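PDB 6OTV: putative isomerase YbhH from Escherichia coli, which is a member of the PrpF family in the diaminopimelate-epimerase clan and probably acts as an isomerase, its substrate not being established. Local coordinates for residues A[73-78]-A[119-124]. Residues are numbered along the deposited sequence; the frame is centred on the assembly and turned at random.
Sequences VDYLFA and VRIRNV
Val73 and Tyr75 lay their backbones alongside Arg120, Arg122 and Val124, joining strands 73-80 and 116-123 in parallel. Val73 N donates to Arg120 O and Val73 O accepts from Arg122 N (3.0 Å). Tyr75 repeats the pattern, its N bonded to Arg122 O (2.8 Å) and its O receiving Val124 N from 34° off the carbonyl plane, where the chain leaves the strand at Val124. A CA-H...O contact from Asn123 CA (3.3 Å) also reaches Tyr75 O.

The charged pair sits on one face of the sheet. Arg122 runs extended from CG to NE, CG anti to the backbone N (chi1 167°), and its NH1 meets Asp74 OD2 in a salt bridge of 2.8 Å. Arg122 NH1 is also 2.9 Å from Asp74 OD1, so one nitrogen faces both carboxylate oxygens. Asp74 OD2 lies at the guanidinium edge, near its plane, while the two group planes are turned 68° apart. Ser66 OG and Ser67 N also hold the carboxylate, at OD1 and OD2 respectively. Beside it, Val124 CG2 packs on Asp74 CB at 3.9 Å.

Apolar contacts line the other face. Val73 CG2 lies beside Ile121 CG1 (3.8 Å), and Ile121 CG2 touches Tyr75 CB. Asn123 ND2 approaches the Tyr75 ring obliquely, 3.4 Å from CD2; Asn123 OD1 is hydrogen-bonded to Thr126 OG1, and Tyr75 OH to Cys93 O.

Helix 94-106, between the two strands in the chain, packs through Val100 and Ala104 on the face of Val73, Tyr75 and Ile121, consistent with the diaminopimelate-epimerase fold, in which mixed sheet curls round a central helix.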
loop_
_atom_site.group_PDB
_atom_site.type_symbol
_atom_site.label_atom_id
_atom_site.label_comp_id
_atom_site.label_asym_id
_atom_site.label_seq_id
_atom_site.Cartn_x
_atom_site.Cartn_y
_atom_site.Cartn_z
ATOM N N VAL A 73 -6.713 8.010 4.254
ATOM C CA VAL A 73 -7.880 8.785 3.864
ATOM C C VAL A 73 -8.230 8.476 2.417
ATOM O O VAL A 73 -7.373 8.101 1.610
ATOM C CB VAL A 73 -7.665 10.305 4.053
ATOM C CG1 VAL A 73 -7.308 10.622 5.494
ATOM C CG2 VAL A 73 -6.599 10.820 3.105
ATOM N N ASP A 74 -9.511 8.633 2.096
ATOM C CA ASP A 74 -9.998 8.552 0.728
ATOM C C ASP A 74 -10.187 9.954 0.165
ATOM O O ASP A 74 -10.591 10.875 0.881
ATOM C CB ASP A 74 -11.316 7.781 0.659
ATOM C CG ASP A 74 -11.109 6.283 0.640
ATOM O OD1 ASP A 74 -9.963 5.839 0.405
ATOM O OD2 ASP A 74 -12.095 5.547 0.864
ATOM N N TYR A 75 -9.896 10.104 -1.126
ATOM C CA TYR A 75 -9.935 11.396 -1.805
ATOM C C TYR A 75 -10.728 11.239 -3.094
ATOM O O TYR A 75 -10.302 10.524 -4.008
ATOM C CB TYR A 75 -8.515 11.903 -2.076
ATOM C CG TYR A 75 -8.379 12.920 -3.193
ATOM C CD1 TYR A 75 -9.116 14.099 -3.191
ATOM C CD2 TYR A 75 -7.483 12.712 -4.235
ATOM C CE1 TYR A 75 -8.978 15.031 -4.205
ATOM C CE2 TYR A 75 -7.339 13.637 -5.254
ATOM C CZ TYR A 75 -8.087 14.794 -5.234
ATOM O OH TYR A 75 -7.940 15.715 -6.248
ATOM N N LEU A 76 -11.882 11.896 -3.162
ATOM C CA LEU A 76 -12.714 11.924 -4.358
ATOM C C LEU A 76 -12.661 13.323 -4.953
ATOM O O LEU A 76 -13.013 14.300 -4.282
ATOM C CB LEU A 76 -14.155 11.531 -4.034
ATOM C CG LEU A 76 -15.166 11.672 -5.175
ATOM C CD1 LEU A 76 -14.799 10.767 -6.340
ATOM C CD2 LEU A 76 -16.577 11.381 -4.677
ATOM N N PHE A 77 -12.221 13.420 -6.203
ATOM C CA PHE A 77 -12.126 14.694 -6.896
ATOM C C PHE A 77 -13.348 14.908 -7.777
ATOM O O PHE A 77 -13.880 13.959 -8.360
ATOM C CB PHE A 77 -10.858 14.771 -7.752
ATOM C CG PHE A 77 -10.813 15.978 -8.641
ATOM C CD1 PHE A 77 -10.584 17.237 -8.107
ATOM C CD2 PHE A 77 -11.027 15.861 -10.005
ATOM C CE1 PHE A 77 -10.552 18.360 -8.920
ATOM C CE2 PHE A 77 -10.997 16.979 -10.825
ATOM C CZ PHE A 77 -10.758 18.230 -10.282
ATOM N N ALA A 78 -13.783 16.163 -7.872
ATOM C CA ALA A 78 -14.879 16.543 -8.752
ATOM C C ALA A 78 -14.545 17.867 -9.419
ATOM O O ALA A 78 -14.097 18.807 -8.753
ATOM C CB ALA A 78 -16.203 16.654 -7.984
ATOM N N VAL A 119 0.809 10.749 5.156
ATOM C CA VAL A 119 -0.613 10.521 4.927
ATOM C C VAL A 119 -0.763 9.644 3.693
ATOM O O VAL A 119 -0.363 10.041 2.594
ATOM C CB VAL A 119 -1.396 11.833 4.748
ATOM C CG1 VAL A 119 -2.882 11.535 4.589
ATOM C CG2 VAL A 119 -1.153 12.774 5.920
ATOM N N ARG A 120 -1.346 8.462 3.871
ATOM C CA ARG A 120 -1.606 7.544 2.769
ATOM C C ARG A 120 -2.970 7.860 2.164
ATOM O O ARG A 120 -4.002 7.710 2.828
ATOM C CB ARG A 120 -1.548 6.099 3.258
ATOM C CG ARG A 120 -0.142 5.625 3.555
ATOM C CD ARG A 120 0.496 5.050 2.309
ATOM N NE ARG A 120 1.939 4.913 2.446
ATOM C CZ ARG A 120 2.651 3.950 1.873
ATOM N NH1 ARG A 120 2.045 3.027 1.137
ATOM N NH2 ARG A 120 3.965 3.903 2.046
ATOM N N ILE A 121 -2.972 8.288 0.905
ATOM C CA ILE A 121 -4.172 8.775 0.234
ATOM C C ILE A 121 -4.547 7.799 -0.871
ATOM O O ILE A 121 -3.693 7.395 -1.669
ATOM C CB ILE A 121 -3.955 10.185 -0.339
ATOM C CG1 ILE A 121 -3.612 11.170 0.780
ATOM C CG2 ILE A 121 -5.182 10.643 -1.122
ATOM C CD1 ILE A 121 -3.121 12.512 0.275
ATOM N N ARG A 122 -5.821 7.426 -0.920
ATOM C CA ARG A 122 -6.372 6.659 -2.028
ATOM C C ARG A 122 -7.299 7.566 -2.824
ATOM O O ARG A 122 -8.292 8.070 -2.286
ATOM C CB ARG A 122 -7.124 5.426 -1.528
ATOM C CG ARG A 122 -7.992 4.762 -2.589
ATOM C CD ARG A 122 -8.725 3.558 -2.022
ATOM N NE ARG A 122 -9.900 3.202 -2.811
ATOM C CZ ARG A 122 -11.154 3.362 -2.402
ATOM N NH1 ARG A 122 -11.404 3.866 -1.204
ATOM N NH2 ARG A 122 -12.160 3.012 -3.189
ATOM N N ASN A 123 -6.967 7.788 -4.094
ATOM C CA ASN A 123 -7.831 8.565 -4.976
ATOM C C ASN A 123 -8.956 7.667 -5.471
ATOM O O ASN A 123 -8.716 6.720 -6.229
ATOM C CB ASN A 123 -7.044 9.149 -6.144
ATOM C CG ASN A 123 -7.947 9.776 -7.190
ATOM O OD1 ASN A 123 -8.073 9.267 -8.304
ATOM N ND2 ASN A 123 -8.605 10.874 -6.825
ATOM N N VAL A 124 -10.187 7.968 -5.041
ATOM C CA VAL A 124 -11.339 7.137 -5.381
ATOM C C VAL A 124 -11.598 7.144 -6.881
ATOM O O VAL A 124 -12.088 6.155 -7.439
ATOM C CB VAL A 124 -12.576 7.606 -4.586
ATOM C CG1 VAL A 124 -13.791 6.752 -4.916
ATOM C CG2 VAL A 124 -12.292 7.561 -3.092
#